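Local atomic coordinates of sigma-c capsid protein (Avian reovirus, PDB entry 2VRS), a protein that attaches the avian reovirus particle to host cells as a homotrimeric fibre and induces apoptosis. Residues 51-55 against 56-60; 122-126 against 127-131; 136-139 against 140-144. All blocks are in the same frame, centred on the assembly; numbering follows the deposited sequence.

Interaction 1: 51-55 against 56-60; sequences LSVAD and GVVSL
Gly56 shares the tip of this hairpin with Asp55, and Val53 lies against it: the CG1 methyl of Val53 rests 3.7 Å from Gly56 C. Val53 holds CG1 anti to its own nitrogen (chi1 -159°), which brings that methyl to the turn and leaves CG2 to meet Val58 CG2 obliquely at 4.0 Å. Gly56 takes a positive phi, as Asp55 does before it; the two residues form the corner of a type I' turn running from Ala54 to Val57. Val57 closes it with Val57 N to Ala54 O at 3.1 Å, the donor standing well above the carbonyl plane, while Ala54 N returns to Val57 O at 3.0 Å. The Val57 side chain lies alongside the turn, its CG2 methyl 3.8 Å from Asp55 O. The result is a beta hairpin with a two-residue loop in the triple beta-spiral shaft, in which Val57 and Val58 extend the sheet as a parallel ladder into a second subunit. Further from the turn, Ser52 and Ser59 form an antiparallel hydrogen-bonded pair, the straighter link being Ser59 N to Ser52 O at 2.8 Å. Ser52 OG turns to Asp61, which takes its hydrogen bond. At the open end Leu51 faces Leu60 in a non-hydrogen-bonded pair on the same face as Val53 and Val58. Leu51 CD2 meets Leu60 CD1 at 4.1 Å, and Leu51 CA approaches Ser59 O at 3.4 Å in a CA-H...O contact. Phe47 of the same chain packs on Val53 and Val58, and Leu51 also touches Ser59 of the third subunit.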
loop_
_atom_site.group_PDB
_atom_site.type_symbol
_atom_site.label_atom_id
_atom_site.label_comp_id
_atom_site.label_asym_id
_atom_site.label_seq_id
_atom_site.Cartn_x
_atom_site.Cartn_y
_atom_site.Cartn_z
ATOM N N LEU C 51 -11.547 1.114 -11.682
ATOM C CA LEU C 51 -12.547 0.076 -12.004
ATOM C C LEU C 51 -12.764 0.016 -13.520
ATOM O O LEU C 51 -12.630 1.021 -14.217
ATOM C CB LEU C 51 -13.879 0.370 -11.311
ATOM C CG LEU C 51 -13.884 0.597 -9.802
ATOM C CD1 LEU C 51 -15.245 1.081 -9.343
ATOM C CD2 LEU C 51 -13.508 -0.641 -9.079
ATOM N N SER C 52 -13.053 -1.171 -14.036
ATOM C CA SER C 52 -13.290 -1.281 -15.483
ATOM C C SER C 52 -14.196 -2.452 -15.793
ATOM O O SER C 52 -14.296 -3.377 -14.997
ATOM C CB SER C 52 -11.979 -1.391 -16.266
ATOM O OG SER C 52 -11.330 -2.638 -16.034
ATOM N N VAL C 53 -14.860 -2.393 -16.952
ATOM C CA VAL C 53 -15.779 -3.461 -17.376
ATOM C C VAL C 53 -15.353 -4.002 -18.743
ATOM O O VAL C 53 -14.970 -3.249 -19.628
ATOM C CB VAL C 53 -17.237 -2.963 -17.487
ATOM C CG1 VAL C 53 -18.213 -4.155 -17.412
ATOM C CG2 VAL C 53 -17.532 -1.970 -16.406
ATOM N N ALA C 54 -15.397 -5.321 -18.894
ATOM C CA ALA C 54 -15.100 -5.971 -20.168
ATOM C C ALA C 54 -16.100 -7.103 -20.284
ATOM O O ALA C 54 -16.088 -8.047 -19.464
ATOM C CB ALA C 54 -13.673 -6.512 -20.182
ATOM N N ASP C 55 -16.999 -6.993 -21.264
ATOM C CA ASP C 55 -17.981 -8.051 -21.501
ATOM C C ASP C 55 -18.832 -8.290 -20.238
ATOM O O ASP C 55 -19.079 -9.431 -19.825
ATOM C CB ASP C 55 -17.239 -9.326 -21.952
ATOM C CG ASP C 55 -18.174 -10.423 -22.445
ATOM O OD1 ASP C 55 -19.279 -10.108 -22.959
ATOM O OD2 ASP C 55 -17.792 -11.608 -22.309
ATOM N N GLY C 56 -19.266 -7.190 -19.615
ATOM C CA GLY C 56 -20.128 -7.258 -18.433
ATOM C C GLY C 56 -19.451 -7.680 -17.126
ATOM O O GLY C 56 -20.122 -7.802 -16.109
ATOM N N VAL C 57 -18.141 -7.944 -17.156
ATOM C CA VAL C 57 -17.397 -8.320 -15.947
ATOM C C VAL C 57 -16.669 -7.072 -15.418
ATOM O O VAL C 57 -15.855 -6.478 -16.129
ATOM C CB VAL C 57 -16.383 -9.466 -16.203
ATOM C CG1 VAL C 57 -15.656 -9.863 -14.903
ATOM C CG2 VAL C 57 -17.080 -10.686 -16.809
ATOM N N VAL C 58 -16.976 -6.695 -14.173
ATOM C CA VAL C 58 -16.354 -5.523 -13.567
ATOM C C VAL C 58 -15.146 -6.016 -12.758
ATOM O O VAL C 58 -15.235 -7.016 -11.999
ATOM C CB VAL C 58 -17.325 -4.723 -12.680
ATOM C CG1 VAL C 58 -16.683 -3.394 -12.190
ATOM C CG2 VAL C 58 -18.623 -4.410 -13.470
ATOM N N SER C 59 -14.031 -5.333 -12.994
ATOM C CA SER C 59 -12.734 -5.675 -12.395
ATOM C C SER C 59 -12.125 -4.469 -11.714
ATOM O O SER C 59 -12.486 -3.318 -12.004
ATOM C CB SER C 59 -11.783 -6.199 -13.481
ATOM O OG SER C 59 -12.185 -7.490 -13.881
ATOM N N LEU C 60 -11.224 -4.732 -10.760
ATOM C CA LEU C 60 -10.313 -3.691 -10.285
ATOM C C LEU C 60 -8.976 -3.921 -10.984
ATOM O O LEU C 60 -8.388 -4.994 -10.830
ATOM C CB LEU C 60 -10.133 -3.784 -8.749
ATOM C CG LEU C 60 -9.050 -2.869 -8.166
ATOM C CD1 LEU C 60 -9.528 -1.374 -8.254
ATOM C CD2 LEU C 60 -8.830 -3.258 -6.719
#

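Interaction 2: 122-126 against 127-131; sequences LTVTS and NVVLL
Leu122 and Leu131 both swing CG to the side opposite their own nitrogen (chi1 -168° and -160°), and from there their branches reach across the gap until Leu122 CD2 and Leu131 CD1 meet at 4.0 Å. Their CA atoms stand 10.0 Å apart, so at this level side chains, not backbone bonds, link the two segments. Two residues nearer the bend, Val124 and Val129 cross at about a right angle, with Val124 CG1 lying 4.2 Å from Val129 CG2. The strands make no ladder with each other: 121-124 pairs with 198-210, whereas 128-134 pairs with 81-92 and 185-191. At the bend itself the polar groups take over. Ser126 N donates to a water at 2.8 Å, and the same water lies in hydrogen-bonding position at Val128 O, 2.9 Å away, spanning the corner. Beside it, Ser126 OG gives a weak hydrogen bond to Asn127 OD1 at 3.2 Å, and Ser126 O accepts from Thr192 OG1. Chemically, the contact divides in two: buried branched side chains pack between the strands of the C-terminal beta-barrel domain, while a water and the Thr192 hydroxyl take up backbone groups at the bend, where Asn127 N finds no clear partner.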
loop_
_atom_site.group_PDB
_atom_site.type_symbol
_atom_site.label_atom_id
_atom_site.label_comp_id
_atom_site.label_asym_id
_atom_site.label_seq_id
_atom_site.Cartn_x
_atom_site.Cartn_y
_atom_site.Cartn_z
ATOM N N LEU C 122 37.419 10.922 -3.690
ATOM C CA LEU C 122 36.839 12.157 -4.174
ATOM C C LEU C 122 37.592 13.280 -3.509
ATOM O O LEU C 122 37.734 13.319 -2.282
ATOM C CB LEU C 122 35.344 12.175 -3.791
ATOM C CG LEU C 122 34.436 13.222 -4.405
ATOM C CD1 LEU C 122 34.124 12.878 -5.844
ATOM C CD2 LEU C 122 33.133 13.304 -3.575
ATOM N N THR C 123 38.142 14.186 -4.316
ATOM C CA THR C 123 38.827 15.337 -3.762
ATOM C C THR C 123 37.785 16.409 -3.481
ATOM O O THR C 123 36.944 16.690 -4.335
ATOM C CB THR C 123 39.866 15.884 -4.766
ATOM O OG1 THR C 123 40.915 14.924 -4.871
ATOM C CG2 THR C 123 40.422 17.228 -4.286
ATOM N N VAL C 124 37.822 16.938 -2.261
ATOM C CA VAL C 124 36.871 17.960 -1.813
ATOM C C VAL C 124 37.668 19.196 -1.461
ATOM O O VAL C 124 38.869 19.115 -1.188
ATOM C CB VAL C 124 35.999 17.507 -0.589
ATOM C CG1 VAL C 124 35.065 16.353 -0.998
ATOM C CG2 VAL C 124 36.861 17.124 0.613
ATOM N N THR C 125 37.000 20.344 -1.484
ATOM C CA THR C 125 37.671 21.616 -1.208
ATOM C C THR C 125 36.997 22.441 -0.128
ATOM O O THR C 125 37.486 23.504 0.231
ATOM C CB THR C 125 37.795 22.455 -2.485
ATOM O OG1 THR C 125 36.495 22.712 -3.014
ATOM C CG2 THR C 125 38.597 21.707 -3.541
ATOM N N SER C 126 35.897 21.938 0.423
ATOM C CA SER C 126 35.111 22.712 1.362
ATOM C C SER C 126 34.579 21.829 2.483
ATOM O O SER C 126 34.935 20.647 2.557
ATOM C CB SER C 126 33.986 23.436 0.615
ATOM O OG SER C 126 33.177 24.160 1.525
ATOM N N ASN C 127 33.767 22.399 3.374
ATOM C CA ASN C 127 33.217 21.636 4.505
ATOM C C ASN C 127 31.907 20.889 4.166
ATOM O O ASN C 127 31.374 20.141 4.986
ATOM C CB ASN C 127 33.042 22.528 5.733
ATOM C CG ASN C 127 32.039 23.646 5.508
ATOM O OD1 ASN C 127 31.779 24.043 4.381
ATOM N ND2 ASN C 127 31.489 24.171 6.595
ATOM N N VAL C 128 31.402 21.129 2.965
ATOM C CA VAL C 128 30.168 20.500 2.450
ATOM C C VAL C 128 30.419 20.203 0.972
ATOM O O VAL C 128 31.107 20.971 0.292
ATOM C CB VAL C 128 28.932 21.443 2.594
ATOM C CG1 VAL C 128 27.713 20.837 1.921
ATOM C CG2 VAL C 128 28.601 21.702 4.057
ATOM N N VAL C 129 29.881 19.093 0.470
ATOM C CA VAL C 129 30.008 18.743 -0.934
ATOM C C VAL C 129 28.650 18.244 -1.442
ATOM O O VAL C 129 27.851 17.698 -0.656
ATOM C CB VAL C 129 31.095 17.668 -1.150
ATOM C CG1 VAL C 129 30.732 16.347 -0.432
ATOM C CG2 VAL C 129 31.367 17.419 -2.631
ATOM N N LEU C 130 28.411 18.456 -2.741
ATOM C CA LEU C 130 27.244 17.933 -3.424
ATOM C C LEU C 130 27.682 16.812 -4.362
ATOM O O LEU C 130 28.725 16.903 -5.019
ATOM C CB LEU C 130 26.531 19.047 -4.198
ATOM C CG LEU C 130 25.504 19.877 -3.429
ATOM C CD1 LEU C 130 26.010 20.597 -2.168
ATOM C CD2 LEU C 130 24.824 20.866 -4.394
ATOM N N LEU C 131 26.882 15.762 -4.426
ATOM C CA LEU C 131 27.204 14.574 -5.268
ATOM C C LEU C 131 25.954 14.205 -6.024
ATOM O O LEU C 131 24.914 13.927 -5.439
ATOM C CB LEU C 131 27.633 13.409 -4.385
ATOM C CG LEU C 131 28.436 12.297 -5.045
ATOM C CD1 LEU C 131 29.726 12.899 -5.696
ATOM C CD2 LEU C 131 28.830 11.170 -4.034
HETATM O O HOH W 1 33.866 20.134 -0.115
#

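Interaction 3: 136-139 against 140-144; sequences SDIT and HIPSD
Ile138 meets Ile141 and Pro142 in apolar contact, and these make up the apolar part of the interaction. The CG2 branch of Ile138 lies 4.0 Å from Pro142 CD and also 4.0 Å from Ile141 CA. With CG2 anti to its nitrogen (CG1 at chi1 -74°), Ile138 sends this methyl into the concave side of the bend, also 3.9 Å from His140 N. Ile141 bends its side chain back to Ile138, its terminal CD1 coming within 4.2 Å of Ile138 CB. Ile138 is buried, pressed onto Phe85 and Trp87, and Leu148 touches both it and Pro142. Thr139 and His140, at the apex, point away from the contact at CB, although each CB stays close to the neighbouring backbone.

No hydrogen bond links 136-139 with 140-144; the polar ties run to residues outside them. Asp137 makes a salt bridge with Arg90, Ser136 OG bonds to Arg184, and the backbones of Asp137 and Thr139 bond to Met88 and Arg86. Ile138 CA and Ile141 CA are 5.7 Å apart, close enough for an open reverse turn without a backbone bond to close it, here within the irregular surface loop that leads from strand 128-134 to helix 152-155 and lies along strand 81-92 of the C-terminal beta-barrel domain.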
loop_
_atom_site.group_PDB
_atom_site.type_symbol
_atom_site.label_atom_id
_atom_site.label_comp_id
_atom_site.label_asym_id
_atom_site.label_seq_id
_atom_site.Cartn_x
_atom_site.Cartn_y
_atom_site.Cartn_z
ATOM N N SER C 136 21.804 8.687 -16.481
ATOM C CA SER C 136 22.696 8.626 -17.656
ATOM C C SER C 136 24.137 8.245 -17.374
ATOM O O SER C 136 24.830 7.800 -18.295
ATOM C CB SER C 136 22.670 9.952 -18.417
ATOM O OG SER C 136 21.404 10.069 -19.029
ATOM N N ASP C 137 24.564 8.381 -16.113
ATOM C CA ASP C 137 25.917 8.038 -15.668
ATOM C C ASP C 137 26.091 6.589 -15.138
ATOM O O ASP C 137 27.173 6.209 -14.678
ATOM C CB ASP C 137 26.415 9.058 -14.639
ATOM C CG ASP C 137 26.617 10.424 -15.245
ATOM O OD1 ASP C 137 27.135 10.485 -16.386
ATOM O OD2 ASP C 137 26.270 11.425 -14.601
ATOM N N ILE C 138 25.037 5.796 -15.222
ATOM C CA ILE C 138 25.113 4.393 -14.843
ATOM C C ILE C 138 25.852 3.717 -16.009
ATOM O O ILE C 138 25.520 3.986 -17.161
ATOM C CB ILE C 138 23.722 3.756 -14.644
ATOM C CG1 ILE C 138 23.095 4.245 -13.311
ATOM C CG2 ILE C 138 23.861 2.200 -14.578
ATOM C CD1 ILE C 138 21.579 3.922 -13.171
ATOM N N THR C 139 26.829 2.867 -15.709
ATOM C CA THR C 139 27.725 2.342 -16.744
ATOM C C THR C 139 27.054 1.428 -17.776
ATOM O O THR C 139 27.360 1.504 -18.989
ATOM C CB THR C 139 28.958 1.693 -16.092
ATOM O OG1 THR C 139 29.731 2.753 -15.519
ATOM C CG2 THR C 139 29.803 0.985 -17.119
ATOM N N HIS C 140 26.157 0.577 -17.308
ATOM C CA HIS C 140 25.424 -0.313 -18.200
ATOM C C HIS C 140 23.991 -0.340 -17.648
ATOM O O HIS C 140 23.686 -1.085 -16.714
ATOM C CB HIS C 140 26.085 -1.695 -18.187
ATOM C CG HIS C 140 25.588 -2.603 -19.266
ATOM N ND1 HIS C 140 24.834 -3.727 -19.000
ATOM C CD2 HIS C 140 25.722 -2.547 -20.607
ATOM C CE1 HIS C 140 24.517 -4.320 -20.137
ATOM N NE2 HIS C 140 25.019 -3.606 -21.126
ATOM N N ILE C 141 23.157 0.528 -18.203
ATOM C CA ILE C 141 21.799 0.789 -17.722
ATOM C C ILE C 141 21.009 -0.513 -17.528
ATOM O O ILE C 141 20.978 -1.342 -18.428
ATOM C CB ILE C 141 21.034 1.723 -18.724
ATOM C CG1 ILE C 141 21.856 2.983 -19.081
ATOM C CG2 ILE C 141 19.660 2.096 -18.182
ATOM C CD1 ILE C 141 21.611 4.229 -18.200
ATOM N N PRO C 142 20.420 -0.722 -16.329
ATOM C CA PRO C 142 19.512 -1.860 -16.142
ATOM C C PRO C 142 18.322 -1.776 -17.098
ATOM O O PRO C 142 17.869 -0.666 -17.416
ATOM C CB PRO C 142 19.025 -1.680 -14.697
ATOM C CG PRO C 142 20.114 -0.922 -14.035
ATOM C CD PRO C 142 20.573 0.048 -15.081
ATOM N N SER C 143 17.839 -2.935 -17.557
ATOM C CA SER C 143 16.613 -3.003 -18.374
ATOM C C SER C 143 15.423 -2.378 -17.656
ATOM O O SER C 143 14.740 -1.515 -18.213
ATOM C CB SER C 143 16.286 -4.449 -18.766
ATOM O OG SER C 143 16.789 -4.726 -20.053
ATOM N N ASP C 144 15.198 -2.795 -16.404
ATOM C CA ASP C 144 14.057 -2.287 -15.620
ATOM C C ASP C 144 14.289 -0.870 -15.049
ATOM O O ASP C 144 14.207 -0.657 -13.798
ATOM C CB ASP C 144 13.653 -3.271 -14.505
ATOM C CG ASP C 144 13.044 -4.558 -15.040
ATOM O OD1 ASP C 144 12.843 -4.692 -16.270
ATOM O OD2 ASP C 144 12.745 -5.441 -14.213
#

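How the interactions relate
Past the long helix 3-38, the chain first closes the short hairpin of interaction 1 in the triple beta-spiral shaft, then enters the C-terminal barrel domain. There interaction 2 turns strand 121-124 into strand 128-134, and interaction 3 folds the loop that follows the second of these strands. The three lie in series, with none nested in or crossing another. Interaction 1 sits on the opposite side of the chain's centre from the others, about 56 Å from interaction 2 between centres. Interactions 2 and 3 share one domain, nearest atoms about 9 Å apart, and both lean on strand 81-92. Other subunits touch interaction 1, but not interactions 2 and 3.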